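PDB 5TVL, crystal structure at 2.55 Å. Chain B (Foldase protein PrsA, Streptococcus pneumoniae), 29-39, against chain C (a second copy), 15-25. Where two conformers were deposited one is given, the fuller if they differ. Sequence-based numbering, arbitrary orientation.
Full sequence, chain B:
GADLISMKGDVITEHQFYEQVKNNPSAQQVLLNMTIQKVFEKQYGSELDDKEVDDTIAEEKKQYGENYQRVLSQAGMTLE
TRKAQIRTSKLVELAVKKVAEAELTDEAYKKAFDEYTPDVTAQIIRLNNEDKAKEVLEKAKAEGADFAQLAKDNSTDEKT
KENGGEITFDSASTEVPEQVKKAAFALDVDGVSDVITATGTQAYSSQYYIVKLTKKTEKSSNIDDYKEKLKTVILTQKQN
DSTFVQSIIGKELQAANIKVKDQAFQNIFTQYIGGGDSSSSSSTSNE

Chain B (29-39) QVLLNMTIQKV
Chain C (15-25) HQFYEQVKNNP

The centre of the contact is apolar and gathers around the ring of Phe17(C) (chi1 176°, t; chi2 64°). Its CA-to-CB bond runs sideways, but the ring comes nearer: CE1 lies 3.7 Å from CB of Leu31(B) and 4.4 Å from CG1 of Val30(B). SD of Met34(B) sits at the ring edge, near its plane, 4.2 Å from CD1 of Phe17(C). Val30(B) and Leu31(B) are both t in chi1, with chi2 of Leu31(B) at p; Met34(B) is m, t, p.

These residues occupy two helices. Chain B is helical throughout 29-39, with phi/psi near -64/-43; chain C is helical from 15 onward, with Phe17(C) at -59/-46. The axes approach to 10.0 Å with 113° between their N-to-C directions, and the contact runs from Val30(B) to Lys38(B). The register is fixed by CA pairs Val30(B)–Val21(C) and Leu31(B)–Phe17(C), each 6.5 Å apart. Successive i to i+4 bonds hold chain B, for example Met34(B) N to Val30(B) O, 2.9 Å.

Outward from the ring, Met34(B) lays its thioether against aliphatic and backbone atoms: SD is 3.7 Å from CG of Gln20(C) (m, m), and CE is 3.5 Å from O of Gln16(C). Val30(B) CG1 packs 4.0 Å from CB of Gln20(C) and 4.4 Å from CB of Val21(C) (p).

A type I turn from Val21(C) to Asn24(C), with Lys22(C) at -62/-29 and Asn23(C) at -81/-15, is closed by Asn24(C) N to Val21(C) O, 3.1 Å. Asn24(C) (t; phi/psi -64/125) places ND2 3.7 Å from CG2 of Val30(B), while its side chain caps the following helix. At another polar margin, NZ of Lys38(B) (m, t, t, m) lies 4.0 Å from NE2 of Gln16(C) (m, t), a proximity without a hydrogen bond. No hydrogen bond crosses the stretches; their 393 Å² of buried surface rests on van der Waals packing.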

# COMPACT_ATOMS: atom_id res chain seq x y z
N GLN B 29 -17.48 2.60 16.83
CA GLN B 29 -16.48 1.76 16.19
C GLN B 29 -16.33 0.42 16.90
O GLN B 29 -16.14 -0.61 16.25
CB GLN B 29 -15.12 2.47 16.14
CG GLN B 29 -14.08 1.82 15.24
CD GLN B 29 -14.49 1.80 13.78
OE1 GLN B 29 -15.01 2.78 13.25
NE2 GLN B 29 -14.24 0.67 13.11
N VAL B 30 -16.42 0.43 18.24
CA VAL B 30 -16.30 -0.78 19.05
C VAL B 30 -17.41 -1.78 18.73
O VAL B 30 -17.13 -2.97 18.56
CB VAL B 30 -16.25 -0.47 20.57
CG1 VAL B 30 -16.37 -1.74 21.41
CG2 VAL B 30 -14.96 0.26 20.92
N LEU B 31 -18.65 -1.31 18.65
CA LEU B 31 -19.78 -2.18 18.28
C LEU B 31 -19.64 -2.75 16.87
O LEU B 31 -19.94 -3.92 16.65
CB LEU B 31 -21.12 -1.44 18.38
CG LEU B 31 -22.35 -2.34 18.16
CD1 LEU B 31 -22.57 -3.25 19.37
CD2 LEU B 31 -23.59 -1.51 17.90
N LEU B 32 -19.21 -1.91 15.93
CA LEU B 32 -18.98 -2.35 14.56
C LEU B 32 -17.96 -3.48 14.55
O LEU B 32 -18.19 -4.52 13.93
CB LEU B 32 -18.51 -1.19 13.68
CG LEU B 32 -18.33 -1.50 12.18
CD1 LEU B 32 -19.68 -1.77 11.52
CD2 LEU B 32 -17.60 -0.36 11.47
N ASN B 33 -16.84 -3.28 15.25
CA ASN B 33 -15.79 -4.29 15.38
C ASN B 33 -16.27 -5.56 16.08
O ASN B 33 -15.86 -6.65 15.69
CB ASN B 33 -14.57 -3.73 16.11
CG ASN B 33 -13.85 -2.66 15.31
OD1 ASN B 33 -14.30 -2.27 14.22
ND2 ASN B 33 -12.74 -2.17 15.84
N MET B 34 -17.12 -5.42 17.10
CA MET B 34 -17.74 -6.59 17.75
C MET B 34 -18.59 -7.39 16.76
O MET B 34 -18.57 -8.62 16.79
CB MET B 34 -18.61 -6.18 18.94
CG MET B 34 -17.86 -5.80 20.20
SD MET B 34 -18.98 -5.11 21.44
CE MET B 34 -19.74 -6.61 22.07
N THR B 35 -19.33 -6.68 15.91
CA THR B 35 -20.21 -7.30 14.91
C THR B 35 -19.40 -7.97 13.81
O THR B 35 -19.75 -9.07 13.38
CB THR B 35 -21.18 -6.26 14.30
OG1 THR B 35 -21.94 -5.65 15.35
CG2 THR B 35 -22.13 -6.91 13.31
N ILE B 36 -18.33 -7.32 13.36
CA ILE B 36 -17.41 -7.91 12.38
C ILE B 36 -16.71 -9.15 12.96
O ILE B 36 -16.60 -10.17 12.29
CB ILE B 36 -16.37 -6.87 11.88
CG1 ILE B 36 -17.08 -5.80 11.03
CG2 ILE B 36 -15.27 -7.53 11.06
CD1 ILE B 36 -16.25 -4.56 10.76
N GLN B 37 -16.25 -9.05 14.21
CA GLN B 37 -15.60 -10.17 14.91
C GLN B 37 -16.49 -11.42 15.01
O GLN B 37 -16.03 -12.53 14.80
CB GLN B 37 -15.16 -9.73 16.31
CG GLN B 37 -14.50 -10.81 17.17
CD GLN B 37 -13.88 -10.25 18.45
OE1 GLN B 37 -14.13 -9.11 18.84
NE2 GLN B 37 -13.08 -11.07 19.12
N LYS B 38 -17.77 -11.23 15.36
CA LYS B 38 -18.70 -12.36 15.53
C LYS B 38 -19.06 -13.03 14.21
O LYS B 38 -19.15 -14.25 14.15
CB LYS B 38 -19.97 -11.93 16.27
CG LYS B 38 -19.84 -11.94 17.79
CD LYS B 38 -21.16 -11.59 18.46
CE LYS B 38 -21.04 -11.55 19.98
NZ LYS B 38 -21.10 -12.90 20.60
N VAL B 39 -19.27 -12.23 13.16
CA VAL B 39 -19.67 -12.76 11.86
C VAL B 39 -18.53 -13.51 11.17
O VAL B 39 -18.74 -14.60 10.64
CB VAL B 39 -20.22 -11.65 10.94
CG1 VAL B 39 -20.47 -12.16 9.52
CG2 VAL B 39 -21.51 -11.08 11.50
N HIS C 15 -25.25 -5.14 27.49
CA HIS C 15 -24.24 -5.44 28.51
C HIS C 15 -22.93 -5.94 27.90
O HIS C 15 -21.85 -5.58 28.38
CB HIS C 15 -24.79 -6.46 29.51
CG HIS C 15 -23.79 -6.86 30.57
ND1 HIS C 15 -22.93 -7.92 30.41
CD2 HIS C 15 -23.53 -6.34 31.79
CE1 HIS C 15 -22.17 -8.03 31.49
NE2 HIS C 15 -22.52 -7.08 32.34
N GLN C 16 -23.02 -6.76 26.85
CA GLN C 16 -21.84 -7.21 26.09
C GLN C 16 -21.10 -6.01 25.48
O GLN C 16 -19.87 -5.94 25.54
CB GLN C 16 -22.22 -8.19 24.97
CG GLN C 16 -22.47 -9.62 25.44
CD GLN C 16 -23.01 -10.51 24.34
OE1 GLN C 16 -23.96 -10.17 23.64
NE2 GLN C 16 -22.39 -11.68 24.19
N PHE C 17 -21.88 -5.09 24.91
CA PHE C 17 -21.33 -3.84 24.40
C PHE C 17 -20.62 -3.04 25.49
O PHE C 17 -19.51 -2.55 25.27
CB PHE C 17 -22.42 -2.99 23.75
CG PHE C 17 -21.94 -1.65 23.29
CD1 PHE C 17 -20.98 -1.55 22.30
CD2 PHE C 17 -22.42 -0.48 23.87
CE1 PHE C 17 -20.52 -0.31 21.88
CE2 PHE C 17 -21.97 0.76 23.45
CZ PHE C 17 -21.01 0.85 22.45
N TYR C 18 -21.27 -2.91 26.66
CA TYR C 18 -20.67 -2.20 27.81
C TYR C 18 -19.34 -2.83 28.25
O TYR C 18 -18.37 -2.11 28.50
CB TYR C 18 -21.64 -2.10 29.01
CG TYR C 18 -20.93 -1.81 30.32
CD1 TYR C 18 -20.38 -0.55 30.58
CD2 TYR C 18 -20.76 -2.81 31.28
CE1 TYR C 18 -19.71 -0.30 31.77
CE2 TYR C 18 -20.09 -2.56 32.47
CZ TYR C 18 -19.56 -1.31 32.71
OH TYR C 18 -18.89 -1.08 33.89
N GLU C 19 -19.31 -4.16 28.36
CA GLU C 19 -18.11 -4.86 28.86
C GLU C 19 -16.89 -4.67 27.95
O GLU C 19 -15.76 -4.66 28.45
CB GLU C 19 -18.39 -6.36 29.08
CG GLU C 19 -19.32 -6.68 30.26
CD GLU C 19 -18.78 -6.28 31.62
OE1 GLU C 19 -17.54 -6.15 31.79
OE2 GLU C 19 -19.60 -6.10 32.54
N GLN C 20 -17.12 -4.52 26.65
CA GLN C 20 -16.04 -4.20 25.70
C GLN C 20 -15.68 -2.72 25.74
O GLN C 20 -14.49 -2.37 25.84
CB GLN C 20 -16.43 -4.59 24.27
CG GLN C 20 -16.54 -6.10 24.04
CD GLN C 20 -15.21 -6.83 24.13
OE1 GLN C 20 -15.06 -7.78 24.89
NE2 GLN C 20 -14.23 -6.38 23.34
N VAL C 21 -16.68 -1.85 25.69
CA VAL C 21 -16.47 -0.40 25.55
C VAL C 21 -15.95 0.30 26.82
O VAL C 21 -15.43 1.41 26.73
CB VAL C 21 -17.75 0.32 25.03
CG1 VAL C 21 -18.75 0.57 26.15
CG2 VAL C 21 -17.41 1.61 24.31
N LYS C 22 -16.10 -0.33 27.99
CA LYS C 22 -15.69 0.31 29.26
C LYS C 22 -14.19 0.64 29.35
O LYS C 22 -13.80 1.59 30.04
CB LYS C 22 -16.11 -0.54 30.47
CG LYS C 22 -15.35 -1.85 30.66
CD LYS C 22 -15.80 -2.58 31.91
CE LYS C 22 -15.01 -3.87 32.13
NZ LYS C 22 -15.55 -4.66 33.27
N ASN C 23 -13.36 -0.15 28.66
CA ASN C 23 -11.91 0.08 28.62
C ASN C 23 -11.48 1.16 27.61
O ASN C 23 -10.34 1.63 27.66
CB ASN C 23 -11.18 -1.22 28.30
CG ASN C 23 -11.46 -2.31 29.33
OD1 ASN C 23 -11.34 -2.08 30.53
ND2 ASN C 23 -11.85 -3.49 28.85
N ASN C 24 -12.38 1.55 26.71
CA ASN C 24 -12.14 2.62 25.74
C ASN C 24 -11.93 3.96 26.47
O ASN C 24 -12.80 4.36 27.25
CB ASN C 24 -13.33 2.72 24.77
CG ASN C 24 -13.04 3.59 23.56
OD1 ASN C 24 -13.02 4.82 23.66
ND2 ASN C 24 -12.86 2.97 22.40
N PRO C 25 -10.79 4.66 26.23
CA PRO C 25 -10.55 5.92 26.97
C PRO C 25 -11.53 7.05 26.66
O PRO C 25 -11.77 7.90 27.51
CB PRO C 25 -9.12 6.32 26.57
CG PRO C 25 -8.57 5.17 25.79
CD PRO C 25 -9.75 4.44 25.21